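Local coordinates for protein leucine--trna ligase (Agrobacterium radiobacter, PDB 5AH5) that probably joins L-leucine to tRNA(Leu) at the expense of ATP, as a class I leucyl-tRNA synthetase, at residues Q135-D140 and P506-S511; D488-S493 and L534-F539. All coordinates share one frame; numbering follows the deposited sequence.

Contact 1: Q135-D140 and P506-S511; sequences QKLFLD and PNPIDS
Lys-136 reaches from helix 128-143 to the backbone of the loop ahead of helix 511-517, where its NZ donates a hydrogen bond of 2.6 Å to Pro-506 O. The ammonium comes at the carbonyl nearly end-on, with a C=O...N angle of 162°. CG lies beside the backbone N and anti to the carbonyl carbon (chi1 -65°), and from there the chain runs out extended, which carries NZ well clear of the helix. A water accepts from the same NZ at 2.7 Å and from Asn-507 ND2 at 2.9 Å, so two neighbouring residues of the loop share the one ammonium group, directly and through the water. Closer to the helix the contact turns apolar. Leu-137 sets CG and CD2 against the CB-CG side of the Pro-508 ring, with CD2 3.8 Å from Pro-508 CG, while Lys-136 CB flanks that same CG at 4.2 Å. Thus the proline ring is touched by two consecutive helix residues. Leu-544 of helix 533-546 touches both Leu-137 and Ile-509, and Arg-499 NH1 hydrogen-bonds to Pro-508 O. Asp-510 is the N-cap of helix 511-517, its OD1 accepting from Leu-513 N. Away from the annotated sites, this packing ties helix 128-143 to the proline-rich loop between helices 489-492 and 511-517, joining two sequence-separated portions of the class I synthetase family region.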
loop_
_atom_site.group_PDB
_atom_site.type_symbol
_atom_site.label_atom_id
_atom_site.label_comp_id
_atom_site.label_asym_id
_atom_site.label_seq_id
_atom_site.Cartn_x
_atom_site.Cartn_y
_atom_site.Cartn_z
ATOM N N GLN B 135 11.150 -6.929 -19.984
ATOM C CA GLN B 135 12.228 -7.809 -20.450
ATOM C C GLN B 135 13.508 -7.021 -20.528
ATOM O O GLN B 135 14.553 -7.508 -20.102
ATOM C CB GLN B 135 11.849 -8.504 -21.750
ATOM C CG GLN B 135 10.764 -9.560 -21.523
ATOM C CD GLN B 135 10.257 -10.221 -22.816
ATOM O OE1 GLN B 135 10.360 -9.685 -23.930
ATOM N NE2 GLN B 135 9.700 -11.395 -22.654
ATOM N N LYS B 136 13.426 -5.775 -20.957
ATOM C CA LYS B 136 14.635 -4.920 -20.925
ATOM C C LYS B 136 15.130 -4.693 -19.569
ATOM O O LYS B 136 16.351 -4.815 -19.312
ATOM C CB LYS B 136 14.426 -3.574 -21.574
ATOM C CG LYS B 136 14.160 -3.651 -23.046
ATOM C CD LYS B 136 14.035 -2.236 -23.584
ATOM C CE LYS B 136 13.682 -2.231 -25.035
ATOM N NZ LYS B 136 14.085 -0.941 -25.650
ATOM N N LEU B 137 14.202 -4.386 -18.652
ATOM C CA LEU B 137 14.613 -4.211 -17.259
ATOM C C LEU B 137 15.205 -5.501 -16.701
ATOM O O LEU B 137 16.207 -5.476 -16.010
ATOM C CB LEU B 137 13.435 -3.771 -16.384
ATOM C CG LEU B 137 12.942 -2.325 -16.471
ATOM C CD1 LEU B 137 11.958 -2.157 -15.318
ATOM C CD2 LEU B 137 14.076 -1.337 -16.352
ATOM N N PHE B 138 14.591 -6.650 -17.016
ATOM C CA PHE B 138 15.126 -7.932 -16.498
ATOM C C PHE B 138 16.559 -8.113 -16.974
ATOM O O PHE B 138 17.438 -8.485 -16.177
ATOM C CB PHE B 138 14.253 -9.067 -16.946
ATOM C CG PHE B 138 14.735 -10.422 -16.520
ATOM C CD1 PHE B 138 15.807 -11.055 -17.176
ATOM C CD2 PHE B 138 14.064 -11.132 -15.526
ATOM C CE1 PHE B 138 16.236 -12.319 -16.768
ATOM C CE2 PHE B 138 14.465 -12.407 -15.167
ATOM C CZ PHE B 138 15.558 -12.987 -15.773
ATOM N N LEU B 139 16.802 -7.840 -18.258
ATOM C CA LEU B 139 18.163 -8.053 -18.829
ATOM C C LEU B 139 19.184 -7.088 -18.279
ATOM O O LEU B 139 20.354 -7.467 -18.036
ATOM C CB LEU B 139 18.138 -8.030 -20.362
ATOM C CG LEU B 139 17.412 -9.255 -20.915
ATOM C CD1 LEU B 139 17.271 -9.157 -22.420
ATOM C CD2 LEU B 139 18.130 -10.553 -20.541
ATOM N N ASP B 140 18.752 -5.857 -18.013
ATOM C CA ASP B 140 19.647 -4.898 -17.278
ATOM C C ASP B 140 20.016 -5.398 -15.886
ATOM O O ASP B 140 21.216 -5.503 -15.526
ATOM C CB ASP B 140 19.074 -3.493 -17.317
ATOM C CG ASP B 140 20.095 -2.417 -16.968
ATOM O OD1 ASP B 140 21.315 -2.626 -17.127
ATOM O OD2 ASP B 140 19.654 -1.349 -16.483
ATOM N N PRO B 506 9.306 2.804 -26.004
ATOM C CA PRO B 506 10.245 1.714 -26.175
ATOM C C PRO B 506 11.351 1.719 -25.141
ATOM O O PRO B 506 12.122 0.750 -25.094
ATOM C CB PRO B 506 10.841 1.978 -27.585
ATOM C CG PRO B 506 10.848 3.451 -27.673
ATOM C CD PRO B 506 9.518 3.845 -27.030
ATOM N N ASN B 507 11.464 2.779 -24.313
ATOM C CA ASN B 507 12.311 2.700 -23.130
ATOM C C ASN B 507 11.410 2.365 -21.908
ATOM O O ASN B 507 10.291 2.785 -21.864
ATOM C CB ASN B 507 13.007 4.027 -22.891
ATOM C CG ASN B 507 13.860 4.456 -24.060
ATOM O OD1 ASN B 507 13.648 5.534 -24.626
ATOM N ND2 ASN B 507 14.822 3.599 -24.443
ATOM N N PRO B 508 11.883 1.566 -20.970
ATOM C CA PRO B 508 10.982 1.148 -19.916
ATOM C C PRO B 508 10.470 2.369 -19.120
ATOM O O PRO B 508 9.228 2.595 -19.062
ATOM C CB PRO B 508 11.819 0.201 -19.060
ATOM C CG PRO B 508 13.083 -0.045 -19.764
ATOM C CD PRO B 508 13.218 0.939 -20.874
ATOM N N ILE B 509 11.404 3.223 -18.705
ATOM C CA ILE B 509 11.102 4.390 -17.869
ATOM C C ILE B 509 11.648 5.739 -18.437
ATOM O O ILE B 509 12.814 5.856 -18.763
ATOM C CB ILE B 509 11.686 4.175 -16.506
ATOM C CG1 ILE B 509 10.995 3.004 -15.822
ATOM C CG2 ILE B 509 11.484 5.413 -15.645
ATOM C CD1 ILE B 509 11.716 2.520 -14.581
ATOM N N ASP B 510 10.774 6.736 -18.526
ATOM C CA ASP B 510 11.106 8.061 -18.983
ATOM C C ASP B 510 11.645 8.816 -17.754
ATOM O O ASP B 510 10.871 9.325 -16.945
ATOM C CB ASP B 510 9.855 8.691 -19.592
ATOM C CG ASP B 510 10.144 10.041 -20.244
ATOM O OD1 ASP B 510 10.924 10.814 -19.666
ATOM O OD2 ASP B 510 9.550 10.338 -21.282
ATOM N N SER B 511 12.970 8.785 -17.585
ATOM C CA SER B 511 13.647 9.404 -16.458
ATOM C C SER B 511 13.229 10.845 -16.223
ATOM O O SER B 511 12.994 11.249 -15.096
ATOM C CB SER B 511 15.178 9.335 -16.675
ATOM O OG SER B 511 15.585 7.969 -16.699
HETATM O O HOH W 1 15.692 0.803 -24.438
#

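Contact 2: D488-S493 and L534-F539; sequences DTFVDS and LIYSRF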
loop_
_atom_site.group_PDB
_atom_site.type_symbol
_atom_site.label_atom_id
_atom_site.label_comp_id
_atom_site.label_asym_id
_atom_site.label_seq_id
_atom_site.Cartn_x
_atom_site.Cartn_y
_atom_site.Cartn_z
ATOM N N ASP B 488 6.982 -13.987 -12.061
ATOM C CA ASP B 488 5.879 -13.733 -11.092
ATOM C C ASP B 488 5.195 -12.348 -11.241
ATOM O O ASP B 488 5.859 -11.386 -11.585
ATOM C CB ASP B 488 6.383 -13.881 -9.693
ATOM C CG ASP B 488 5.214 -13.982 -8.679
ATOM O OD1 ASP B 488 4.485 -15.048 -8.639
ATOM O OD2 ASP B 488 5.040 -12.958 -7.948
ATOM N N THR B 489 3.873 -12.318 -11.055
ATOM C CA THR B 489 3.049 -11.091 -11.052
ATOM C C THR B 489 3.629 -9.922 -10.204
ATOM O O THR B 489 3.513 -8.771 -10.592
ATOM C CB THR B 489 1.604 -11.366 -10.626
ATOM O OG1 THR B 489 0.852 -10.159 -10.683
ATOM C CG2 THR B 489 1.469 -11.961 -9.220
ATOM N N PHE B 490 4.345 -10.228 -9.124
ATOM C CA PHE B 490 4.932 -9.170 -8.322
ATOM C C PHE B 490 6.158 -8.498 -8.929
ATOM O O PHE B 490 6.547 -7.384 -8.497
ATOM C CB PHE B 490 5.170 -9.618 -6.880
ATOM C CG PHE B 490 3.891 -9.859 -6.141
ATOM C CD1 PHE B 490 3.153 -8.766 -5.640
ATOM C CD2 PHE B 490 3.420 -11.144 -5.916
ATOM C CE1 PHE B 490 2.013 -8.981 -4.901
ATOM C CE2 PHE B 490 2.237 -11.363 -5.230
ATOM C CZ PHE B 490 1.522 -10.266 -4.730
ATOM N N VAL B 491 6.696 -9.087 -9.992
ATOM C CA VAL B 491 7.704 -8.380 -10.799
ATOM C C VAL B 491 6.984 -7.290 -11.543
ATOM O O VAL B 491 7.413 -6.176 -11.467
ATOM C CB VAL B 491 8.524 -9.303 -11.792
ATOM C CG1 VAL B 491 9.570 -8.492 -12.573
ATOM C CG2 VAL B 491 9.268 -10.360 -10.993
ATOM N N ASP B 492 5.859 -7.586 -12.205
ATOM C CA ASP B 492 5.146 -6.585 -12.967
ATOM C C ASP B 492 4.816 -5.354 -12.059
ATOM O O ASP B 492 5.022 -4.199 -12.414
ATOM C CB ASP B 492 3.818 -7.094 -13.478
ATOM C CG ASP B 492 3.900 -8.432 -14.318
ATOM O OD1 ASP B 492 4.935 -9.137 -14.379
ATOM O OD2 ASP B 492 2.839 -8.771 -14.848
ATOM N N SER B 493 4.246 -5.647 -10.911
ATOM C CA SER B 493 3.705 -4.641 -10.064
ATOM C C SER B 493 4.773 -3.977 -9.205
ATOM O O SER B 493 4.436 -3.100 -8.475
ATOM C CB SER B 493 2.557 -5.253 -9.225
ATOM O OG SER B 493 2.975 -6.328 -8.417
ATOM N N LEU B 534 4.510 -3.958 -1.259
ATOM C CA LEU B 534 5.140 -2.830 -0.568
ATOM C C LEU B 534 6.573 -3.143 -0.200
ATOM O O LEU B 534 7.347 -2.238 -0.018
ATOM C CB LEU B 534 4.304 -2.420 0.699
ATOM C CG LEU B 534 2.891 -1.872 0.402
ATOM C CD1 LEU B 534 1.978 -1.726 1.614
ATOM C CD2 LEU B 534 2.998 -0.546 -0.374
ATOM N N ILE B 535 6.970 -4.413 -0.060
ATOM C CA ILE B 535 8.416 -4.692 0.038
ATOM C C ILE B 535 9.049 -4.620 -1.336
ATOM O O ILE B 535 10.046 -3.971 -1.516
ATOM C CB ILE B 535 8.712 -6.099 0.549
ATOM C CG1 ILE B 535 8.419 -6.178 2.031
ATOM C CG2 ILE B 535 10.194 -6.462 0.318
ATOM C CD1 ILE B 535 9.492 -5.570 2.907
ATOM N N TYR B 536 8.512 -5.389 -2.288
ATOM C CA TYR B 536 9.175 -5.489 -3.611
ATOM C C TYR B 536 9.350 -4.129 -4.342
ATOM O O TYR B 536 10.387 -3.859 -4.904
ATOM C CB TYR B 536 8.371 -6.423 -4.495
ATOM C CG TYR B 536 8.270 -7.875 -4.046
ATOM C CD1 TYR B 536 9.381 -8.593 -3.630
ATOM C CD2 TYR B 536 7.067 -8.506 -4.053
ATOM C CE1 TYR B 536 9.268 -9.931 -3.205
ATOM C CE2 TYR B 536 6.936 -9.849 -3.700
ATOM C CZ TYR B 536 8.028 -10.551 -3.275
ATOM O OH TYR B 536 7.814 -11.842 -2.914
ATOM N N SER B 537 8.284 -3.326 -4.374
ATOM C CA SER B 537 8.273 -1.958 -4.933
ATOM C C SER B 537 9.333 -1.045 -4.300
ATOM O O SER B 537 10.011 -0.270 -5.012
ATOM C CB SER B 537 6.868 -1.335 -4.763
ATOM O OG SER B 537 6.532 -1.188 -3.382
ATOM N N ARG B 538 9.500 -1.120 -2.972
ATOM C CA ARG B 538 10.564 -0.332 -2.369
ATOM C C ARG B 538 11.916 -0.875 -2.840
ATOM O O ARG B 538 12.818 -0.104 -3.162
ATOM C CB ARG B 538 10.479 -0.306 -0.846
ATOM C CG ARG B 538 9.206 0.352 -0.316
ATOM C CD ARG B 538 9.171 0.240 1.221
ATOM N NE ARG B 538 10.364 0.938 1.731
ATOM C CZ ARG B 538 11.271 0.460 2.586
ATOM N NH1 ARG B 538 11.130 -0.709 3.207
ATOM N NH2 ARG B 538 12.329 1.217 2.863
ATOM N N PHE B 539 12.051 -2.194 -2.905
ATOM C CA PHE B 539 13.316 -2.791 -3.331
ATOM C C PHE B 539 13.676 -2.397 -4.787
ATOM O O PHE B 539 14.793 -1.973 -5.089
ATOM C CB PHE B 539 13.257 -4.320 -3.171
ATOM C CG PHE B 539 14.332 -5.058 -3.922
ATOM C CD1 PHE B 539 15.666 -4.739 -3.747
ATOM C CD2 PHE B 539 14.003 -6.084 -4.798
ATOM C CE1 PHE B 539 16.670 -5.425 -4.420
ATOM C CE2 PHE B 539 14.999 -6.766 -5.501
ATOM C CZ PHE B 539 16.334 -6.438 -5.304
HETATM O O HOH W 2 6.955 -13.004 -5.892
#
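Phe-490 and Tyr-536 make the direct contact between the short, weakly bonded helix of about 489-492 and helix 533-546. It is apolar: Phe-490 CB lies against the CD2-CE2 bond of the tyrosine, meeting it obliquely, 3.6 Å from Tyr-536 CD2 and equally near CE2, and Phe-490 CG follows at 3.9 Å from Tyr-536 CE2. The rings meet obliquely too, planes inclined at 46° and centroids 5.8 Å apart. In both residues CG is anti to the carbonyl carbon (chi1 -67° for Phe-490 and -64° for Tyr-536), yet the outcomes differ: the tyrosine ring reaches across to the short helix, whereas the phenylalanine ring turns away beyond CB and leaves its root to do most of the touching.

Hydrogen bonds lie at the border of this patch. Asp-488 caps the short helix, its OD2 accepting from Phe-490 N at 3.1 Å from above the carboxylate plane, and so helps to fix the backbone that carries the ring. A water donates to Asp-488 OD2 at 2.8 Å and only weakly to Tyr-536 OH, a faint polar link across the contact. The stronger partner of that hydroxyl is Glu-167.

Charge is met on the other carboxylate oxygen, where Asp-488 OD1 pairs with Arg-419 and also accepts from Gln-168; the arginine would probably favour an ionised aspartate.

Ser-493 lines the leucylsulfamoyladenosine pocket. His-533, three residues before Tyr-536, touches Phe-490, as does Tyr-41 of the predicted 'HIGH' region. Strand 415-419 packs on Val-491 and Phe-539. Helix 533-546, bordered by strand 556-560, is the helix of the beta-alpha-beta crossover between parallel neighbours 520-524 and 556-560 in the Rossmann-type core.

Contacts 1 and 2 lie 15 Å apart between centres, with nearest atoms about 6 Å from one another and no direct touch. Helix 533-546 connects them: residues 534-539 take part in contact 2, and Leu-544 farther along packs on both segments of contact 1. Helix 128-143 is a second bridge, since Tyr-130 and Gln-134, ahead of 135-140, bond to Asp-492. Contact 2 is the one beside the ligand: Ser-493 belongs to its pocket, and the Phe-490 side chain comes within about 4 Å, nearest atoms, of the bound leucylsulfamoyladenosine. Bound nucleic acid is about 10 Å from the nearest atom of contact 2 but about 25 Å from that of contact 1.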